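Local coordinates for response regulator receiver domain protein (CheY) (Rhodospirillum rubrum, PDB 3HEB), which probably acts as a phosphorylation-dependent receiver in two-component signalling, accepting a phosphoryl group and passing the signal to partners, at residues 32-37 and 43-48; 116-119 and 124-127. All coordinates share one frame; numbering follows the deposited sequence.

Followed from the N terminus, the chain first meets contact 1, where edge strand 33-36 runs into helix 39-47 and the two fold together after a tight connection of a few residues. Contact 1 closes well before contact 2 opens, so the two lie in series and neither nest nor cross. Contact 2 repeats the theme at the other outermost strand, 114-117, joined to helix 122-136. Their centres are 23 Å apart, on opposite sides of the chain's centre, with nearest atoms about 10 Å from each other. Both tie a helix to the same five-stranded parallel sheet of strand order 2-1-3-4-5, the CheY-like receiver fold.

Contact 1: 32-37 and 43-48; sequences EIIAFT and LNYLFG
Tyr45 of helix 39-47 is the hub of this contact, meeting Phe36 and Ile34 of edge strand 33-36. The aromatic part is its pairing with Phe36: the ring centroids lie 5.5 Å apart with the planes inclined at 37°. Phe36 drives its far end into the base of the tyrosine, CZ coming to 3.3 Å from Tyr45 CB, and the two side chains meet at about a right angle. The first bond of Tyr45 already points toward the strand; with CG anti to the backbone N (chi1 169°), the ring comes to lie beside Phe36. Large rings suit a place where the nearest CA atoms, those of Phe36 and Tyr45, are 9.2 Å apart.

A CH-pi contact adds to this. Ile34 CD1 sits over one face of the tyrosine ring, 4.2 Å from its centroid and 18° off the normal, while Ile34 CG2 stands 4.2 Å from Tyr45 CE2. A branched aliphatic chain offers two methyls to one ring.

No hydrogen bond links the segments; strand 33-36 bonds through its backbone to strand 6-10. In this beta-alpha unit of the receiver fold, carbon-carbon contacts of Tyr45 thus make an apolar join near the surface.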
ATOM      1  N   GLU A  32       0.716 -18.855   4.705  1.00 22.30           N
ATOM      2  CA  GLU A  32       0.269 -19.717   3.628  1.00 23.03           C
ATOM      3  C   GLU A  32       0.248 -18.889   2.350  1.00 22.74           C
ATOM      4  O   GLU A  32      -0.202 -17.743   2.349  1.00 20.71           O
ATOM      5  CB  GLU A  32      -1.140 -20.239   3.918  1.00 26.01           C
ATOM      6  CG  GLU A  32      -2.122 -19.137   4.354  1.00 31.75           C
ATOM      7  CD  GLU A  32      -2.245 -18.982   5.881  1.00 34.77           C
ATOM      8  OE1 GLU A  32      -2.994 -19.784   6.499  1.00 36.00           O
ATOM      9  OE2 GLU A  32      -1.596 -18.070   6.459  1.00 31.44           O
ATOM     10  N   ILE A  33       0.754 -19.469   1.268  1.00 21.23           N
ATOM     11  CA  ILE A  33       0.764 -18.802  -0.019  1.00 19.77           C
ATOM     12  C   ILE A  33       0.074 -19.724  -0.995  1.00 20.33           C
ATOM     13  O   ILE A  33       0.523 -20.853  -1.200  1.00 19.39           O
ATOM     14  CB  ILE A  33       2.185 -18.573  -0.545  1.00 20.78           C
ATOM     15  CG1 ILE A  33       2.885 -17.494   0.277  1.00 20.05           C
ATOM     16  CG2 ILE A  33       2.128 -18.178  -2.017  1.00 19.03           C
ATOM     17  CD1 ILE A  33       4.363 -17.373  -0.033  1.00 21.19           C
ATOM     18  N   ILE A  34      -1.028 -19.259  -1.577  1.00 20.40           N
ATOM     19  CA  ILE A  34      -1.743 -20.053  -2.563  1.00 20.59           C
ATOM     20  C   ILE A  34      -1.481 -19.369  -3.909  1.00 20.12           C
ATOM     21  O   ILE A  34      -1.806 -18.192  -4.105  1.00 19.25           O
ATOM     22  CB  ILE A  34      -3.257 -20.146  -2.231  1.00 20.90           C
ATOM     23  CG1 ILE A  34      -3.956 -21.023  -3.268  1.00 21.40           C
ATOM     24  CG2 ILE A  34      -3.886 -18.782  -2.194  1.00 23.16           C
ATOM     25  CD1 ILE A  34      -5.353 -21.417  -2.880  1.00 22.22           C
ATOM     26  N   ALA A  35      -0.850 -20.116  -4.814  1.00 18.16           N
ATOM     27  CA  ALA A  35      -0.468 -19.613  -6.130  1.00 16.94           C
ATOM     28  C   ALA A  35      -1.393 -19.989  -7.286  1.00 15.65           C
ATOM     29  O   ALA A  35      -1.926 -21.094  -7.344  1.00 14.96           O
ATOM     30  CB  ALA A  35       0.944 -20.074  -6.445  1.00 16.52           C
ATOM     31  N   PHE A  36      -1.571 -19.054  -8.211  1.00 14.73           N
ATOM     32  CA  PHE A  36      -2.396 -19.277  -9.391  1.00 15.92           C
ATOM     33  C   PHE A  36      -1.590 -18.795 -10.591  1.00 17.14           C
ATOM     34  O   PHE A  36      -1.063 -17.679 -10.577  1.00 17.88           O
ATOM     35  CB  PHE A  36      -3.712 -18.494  -9.298  1.00 15.00           C
ATOM     36  CG  PHE A  36      -4.587 -18.923  -8.160  1.00 13.65           C
ATOM     37  CD1 PHE A  36      -5.148 -20.199  -8.139  1.00 14.75           C
ATOM     38  CD2 PHE A  36      -4.806 -18.077  -7.082  1.00 13.00           C
ATOM     39  CE1 PHE A  36      -5.908 -20.626  -7.055  1.00 12.38           C
ATOM     40  CE2 PHE A  36      -5.562 -18.490  -5.992  1.00 13.02           C
ATOM     41  CZ  PHE A  36      -6.115 -19.769  -5.976  1.00 14.13           C
ATOM     42  N   THR A  37      -1.485 -19.628 -11.624  1.00 17.62           N
ATOM     43  CA  THR A  37      -0.726 -19.247 -12.806  1.00 19.28           C
ATOM     44  C   THR A  37      -1.584 -18.664 -13.922  1.00 19.17           C
ATOM     45  O   THR A  37      -1.079 -18.354 -14.998  1.00 21.11           O
ATOM     46  CB  THR A  37       0.108 -20.432 -13.349  1.00 19.60           C
ATOM     47  OG1 THR A  37      -0.746 -21.542 -13.644  1.00 20.27           O
ATOM     48  CG2 THR A  37       1.137 -20.854 -12.317  1.00 19.50           C
ATOM     49  N   LEU A  43      -9.522 -15.871  -9.992  1.00 13.90           N
ATOM     50  CA  LEU A  43     -10.809 -15.234  -9.743  1.00 15.98           C
ATOM     51  C   LEU A  43     -11.770 -16.265  -9.147  1.00 18.02           C
ATOM     52  O   LEU A  43     -12.628 -15.930  -8.330  1.00 18.71           O
ATOM     53  CB  LEU A  43     -11.394 -14.661 -11.038  1.00 14.29           C
ATOM     54  CG  LEU A  43     -10.697 -13.432 -11.624  1.00 14.71           C
ATOM     55  CD1 LEU A  43     -11.284 -13.117 -12.994  1.00 15.68           C
ATOM     56  CD2 LEU A  43     -10.867 -12.242 -10.689  1.00 15.11           C
ATOM     57  N   ASN A  44     -11.624 -17.521  -9.563  1.00 19.05           N
ATOM     58  CA  ASN A  44     -12.466 -18.597  -9.045  1.00 20.59           C
ATOM     59  C   ASN A  44     -12.349 -18.691  -7.521  1.00 19.91           C
ATOM     60  O   ASN A  44     -13.349 -18.728  -6.801  1.00 18.75           O
ATOM     61  CB  ASN A  44     -12.056 -19.934  -9.648  1.00 22.95           C
ATOM     62  CG  ASN A  44     -12.645 -21.102  -8.897  1.00 25.70           C
ATOM     63  OD1 ASN A  44     -13.862 -21.279  -8.866  1.00 27.10           O
ATOM     64  ND2 ASN A  44     -11.785 -21.899  -8.265  1.00 28.26           N
ATOM     65  N   TYR A  45     -11.108 -18.737  -7.047  1.00 18.71           N
ATOM     66  CA  TYR A  45     -10.813 -18.830  -5.623  1.00 17.40           C
ATOM     67  C   TYR A  45     -11.337 -17.624  -4.847  1.00 16.76           C
ATOM     68  O   TYR A  45     -11.943 -17.762  -3.788  1.00 15.18           O
ATOM     69  CB  TYR A  45      -9.298 -18.941  -5.427  1.00 17.43           C
ATOM     70  CG  TYR A  45      -8.855 -18.783  -3.989  1.00 18.75           C
ATOM     71  CD1 TYR A  45      -9.115 -19.785  -3.046  1.00 18.02           C
ATOM     72  CD2 TYR A  45      -8.215 -17.619  -3.559  1.00 16.54           C
ATOM     73  CE1 TYR A  45      -8.754 -19.636  -1.716  1.00 18.26           C
ATOM     74  CE2 TYR A  45      -7.846 -17.456  -2.221  1.00 18.01           C
ATOM     75  CZ  TYR A  45      -8.122 -18.470  -1.304  1.00 18.90           C
ATOM     76  OH  TYR A  45      -7.782 -18.317   0.020  1.00 18.02           O
ATOM     77  N   LEU A  46     -11.094 -16.440  -5.397  1.00 17.77           N
ATOM     78  CA  LEU A  46     -11.495 -15.184  -4.782  1.00 18.13           C
ATOM     79  C   LEU A  46     -12.996 -14.910  -4.766  1.00 19.34           C
ATOM     80  O   LEU A  46     -13.520 -14.355  -3.797  1.00 17.52           O
ATOM     81  CB  LEU A  46     -10.788 -14.034  -5.496  1.00 18.46           C
ATOM     82  CG  LEU A  46      -9.593 -13.321  -4.849  1.00 20.79           C
ATOM     83  CD1 LEU A  46      -8.891 -14.207  -3.837  1.00 19.89           C
ATOM     84  CD2 LEU A  46      -8.644 -12.868  -5.962  1.00 17.55           C
ATOM     85  N   PHE A  47     -13.688 -15.285  -5.838  1.00 20.64           N
ATOM     86  CA  PHE A  47     -15.118 -15.026  -5.930  1.00 23.61           C
ATOM     87  C   PHE A  47     -16.019 -16.250  -5.801  1.00 25.99           C
ATOM     88  O   PHE A  47     -17.215 -16.117  -5.528  1.00 26.05           O
ATOM     89  CB  PHE A  47     -15.424 -14.284  -7.237  1.00 22.26           C
ATOM     90  CG  PHE A  47     -14.757 -12.943  -7.333  1.00 21.82           C
ATOM     91  CD1 PHE A  47     -13.544 -12.798  -8.000  1.00 20.84           C
ATOM     92  CD2 PHE A  47     -15.325 -11.828  -6.711  1.00 22.32           C
ATOM     93  CE1 PHE A  47     -12.904 -11.560  -8.045  1.00 22.10           C
ATOM     94  CE2 PHE A  47     -14.692 -10.582  -6.749  1.00 19.93           C
ATOM     95  CZ  PHE A  47     -13.481 -10.449  -7.415  1.00 22.43           C
ATOM     96  N   GLY A  48     -15.447 -17.436  -5.985  1.00 29.24           N
ATOM     97  CA  GLY A  48     -16.229 -18.656  -5.877  1.00 30.12           C
ATOM     98  C   GLY A  48     -16.935 -19.003  -7.172  1.00 31.07           C
ATOM     99  O   GLY A  48     -16.903 -18.233  -8.133  1.00 30.25           O
TER

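Contact 2: 116-119 and 124-127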
ATOM      1  N   ILE A 116       4.528  -2.255  -7.750  1.00 12.56           N
ATOM      2  CA  ILE A 116       5.961  -2.489  -7.777  1.00 12.76           C
ATOM      3  C   ILE A 116       6.357  -2.989  -9.147  1.00 13.32           C
ATOM      4  O   ILE A 116       5.849  -4.010  -9.605  1.00 12.79           O
ATOM      5  CB  ILE A 116       6.388  -3.562  -6.762  1.00 14.17           C
ATOM      6  CG1 ILE A 116       6.034  -3.111  -5.343  1.00 13.75           C
ATOM      7  CG2 ILE A 116       7.892  -3.832  -6.893  1.00 11.49           C
ATOM      8  CD1 ILE A 116       6.369  -4.137  -4.263  1.00 10.38           C
ATOM      9  N   THR A 117       7.244  -2.258  -9.810  1.00 13.33           N
ATOM     10  CA  THR A 117       7.721  -2.677 -11.117  1.00 12.90           C
ATOM     11  C   THR A 117       8.812  -3.705 -10.827  1.00 14.97           C
ATOM     12  O   THR A 117       9.736  -3.440 -10.045  1.00 13.63           O
ATOM     13  CB  THR A 117       8.330  -1.496 -11.909  1.00 11.84           C
ATOM     14  OG1 THR A 117       7.294  -0.577 -12.274  1.00 11.55           O
ATOM     15  CG2 THR A 117       9.030  -2.006 -13.167  1.00 11.27           C
ATOM     16  N   LYS A 118       8.697  -4.883 -11.436  1.00 15.15           N
ATOM     17  CA  LYS A 118       9.680  -5.935 -11.230  1.00 14.84           C
ATOM     18  C   LYS A 118      11.059  -5.418 -11.605  1.00 14.47           C
ATOM     19  O   LYS A 118      11.252  -4.932 -12.714  1.00 16.82           O
ATOM     20  CB  LYS A 118       9.363  -7.153 -12.101  1.00 13.48           C
ATOM     21  CG  LYS A 118       8.099  -7.903 -11.730  1.00 13.56           C
ATOM     22  CD  LYS A 118       7.938  -9.119 -12.614  1.00 12.61           C
ATOM     23  CE  LYS A 118       6.682  -9.878 -12.251  1.00 15.46           C
ATOM     24  NZ  LYS A 118       6.474 -11.078 -13.115  1.00 14.96           N
ATOM     25  N   PRO A 119      12.028  -5.483 -10.674  1.00 13.93           N
ATOM     26  CA  PRO A 119      13.360  -4.996 -11.045  1.00 13.41           C
ATOM     27  C   PRO A 119      13.906  -5.913 -12.143  1.00 14.77           C
ATOM     28  O   PRO A 119      13.665  -7.127 -12.129  1.00 14.68           O
ATOM     29  CB  PRO A 119      14.153  -5.107  -9.741  1.00 12.86           C
ATOM     30  CG  PRO A 119      13.093  -4.907  -8.673  1.00 13.15           C
ATOM     31  CD  PRO A 119      11.930  -5.725  -9.221  1.00 13.29           C
ATOM     32  N   ASN A 124      18.331  -7.729  -7.702  1.00 18.45           N
ATOM     33  CA  ASN A 124      17.559  -6.602  -7.190  1.00 17.15           C
ATOM     34  C   ASN A 124      16.124  -7.060  -7.068  1.00 17.10           C
ATOM     35  O   ASN A 124      15.406  -6.662  -6.149  1.00 16.76           O
ATOM     36  CB  ASN A 124      17.635  -5.405  -8.133  1.00 17.96           C
ATOM     37  CG  ASN A 124      19.037  -4.857  -8.254  1.00 20.49           C
ATOM     38  OD1 ASN A 124      19.859  -5.026  -7.351  1.00 19.06           O
ATOM     39  ND2 ASN A 124      19.316  -4.179  -9.363  1.00 21.94           N
ATOM     40  N   PHE A 125      15.717  -7.911  -8.000  1.00 15.33           N
ATOM     41  CA  PHE A 125      14.369  -8.446  -8.012  1.00 15.71           C
ATOM     42  C   PHE A 125      14.139  -9.277  -6.744  1.00 15.42           C
ATOM     43  O   PHE A 125      13.158  -9.087  -6.034  1.00 15.78           O
ATOM     44  CB  PHE A 125      14.189  -9.314  -9.267  1.00 14.81           C
ATOM     45  CG  PHE A 125      12.791  -9.826  -9.473  1.00 11.98           C
ATOM     46  CD1 PHE A 125      11.755  -9.473  -8.614  1.00  9.21           C
ATOM     47  CD2 PHE A 125      12.506 -10.654 -10.550  1.00 11.58           C
ATOM     48  CE1 PHE A 125      10.472  -9.954  -8.809  1.00  7.98           C
ATOM     49  CE2 PHE A 125      11.217 -11.140 -10.753  1.00 11.11           C
ATOM     50  CZ  PHE A 125      10.195 -10.779  -9.882  1.00  7.42           C
ATOM     51  N   ALA A 126      15.063 -10.189  -6.458  1.00 17.21           N
ATOM     52  CA  ALA A 126      14.962 -11.055  -5.282  1.00 15.98           C
ATOM     53  C   ALA A 126      14.977 -10.236  -3.995  1.00 16.38           C
ATOM     54  O   ALA A 126      14.176 -10.471  -3.089  1.00 15.13           O
ATOM     55  CB  ALA A 126      16.106 -12.065  -5.283  1.00 15.90           C
ATOM     56  N   ASN A 127      15.897  -9.280  -3.920  1.00 15.96           N
ATOM     57  CA  ASN A 127      16.002  -8.422  -2.750  1.00 17.55           C
ATOM     58  C   ASN A 127      14.724  -7.615  -2.526  1.00 17.45           C
ATOM     59  O   ASN A 127      14.294  -7.432  -1.385  1.00 18.85           O
ATOM     60  CB  ASN A 127      17.158  -7.443  -2.899  1.00 19.65           C
ATOM     61  CG  ASN A 127      16.993  -6.242  -1.998  1.00 26.15           C
ATOM     62  OD1 ASN A 127      17.214  -6.322  -0.786  1.00 28.60           O
ATOM     63  ND2 ASN A 127      16.563  -5.121  -2.579  1.00 28.51           N
TER
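Pro119 and Phe125 meet where the chain, having left strand 114-117, turns back as helix 122-136. The pyrrolidine ring packs on the backbone and ring of Phe125, Pro119 CD being 3.8 Å from Phe125 CD1, and the two side chains cross at about a right angle. Phe125 CB also approaches Pro119 O at 3.6 Å. A rigid, compact proline suits this spot, since its CB and CG also rest against the helix backbone, CB at 3.7 Å from Phe125 N. Asn124 adds its CB, 3.8 Å from Pro119 CB.

A first torsion of -174° sets Phe125 CG opposite the backbone N, and the ring runs alongside Lys118, the two pointing the same way. Lys118 CG lies anti to its carbonyl carbon (chi1 -68°), and from there the chain is fully extended, every later torsion near 180°. Its CB lies over one face of the ring, and CD passes 3.9 Å from Phe125 CZ. NZ goes on to a salt bridge with Glu11 and a hydrogen bond with His16, whose ring meets Phe125 edge-to-face.

The Lys-Pro pair is a hallmark of CheY-like receivers; its peptide, usually cis in the family, is trans in this model. The lysine methylenes thus pack on the phenylalanine, while NZ reaches Glu11, His16 and, by a long, weak ion pair, Asp66, the predicted phosphorylation site, consistent with the family's phosphoacceptor pocket.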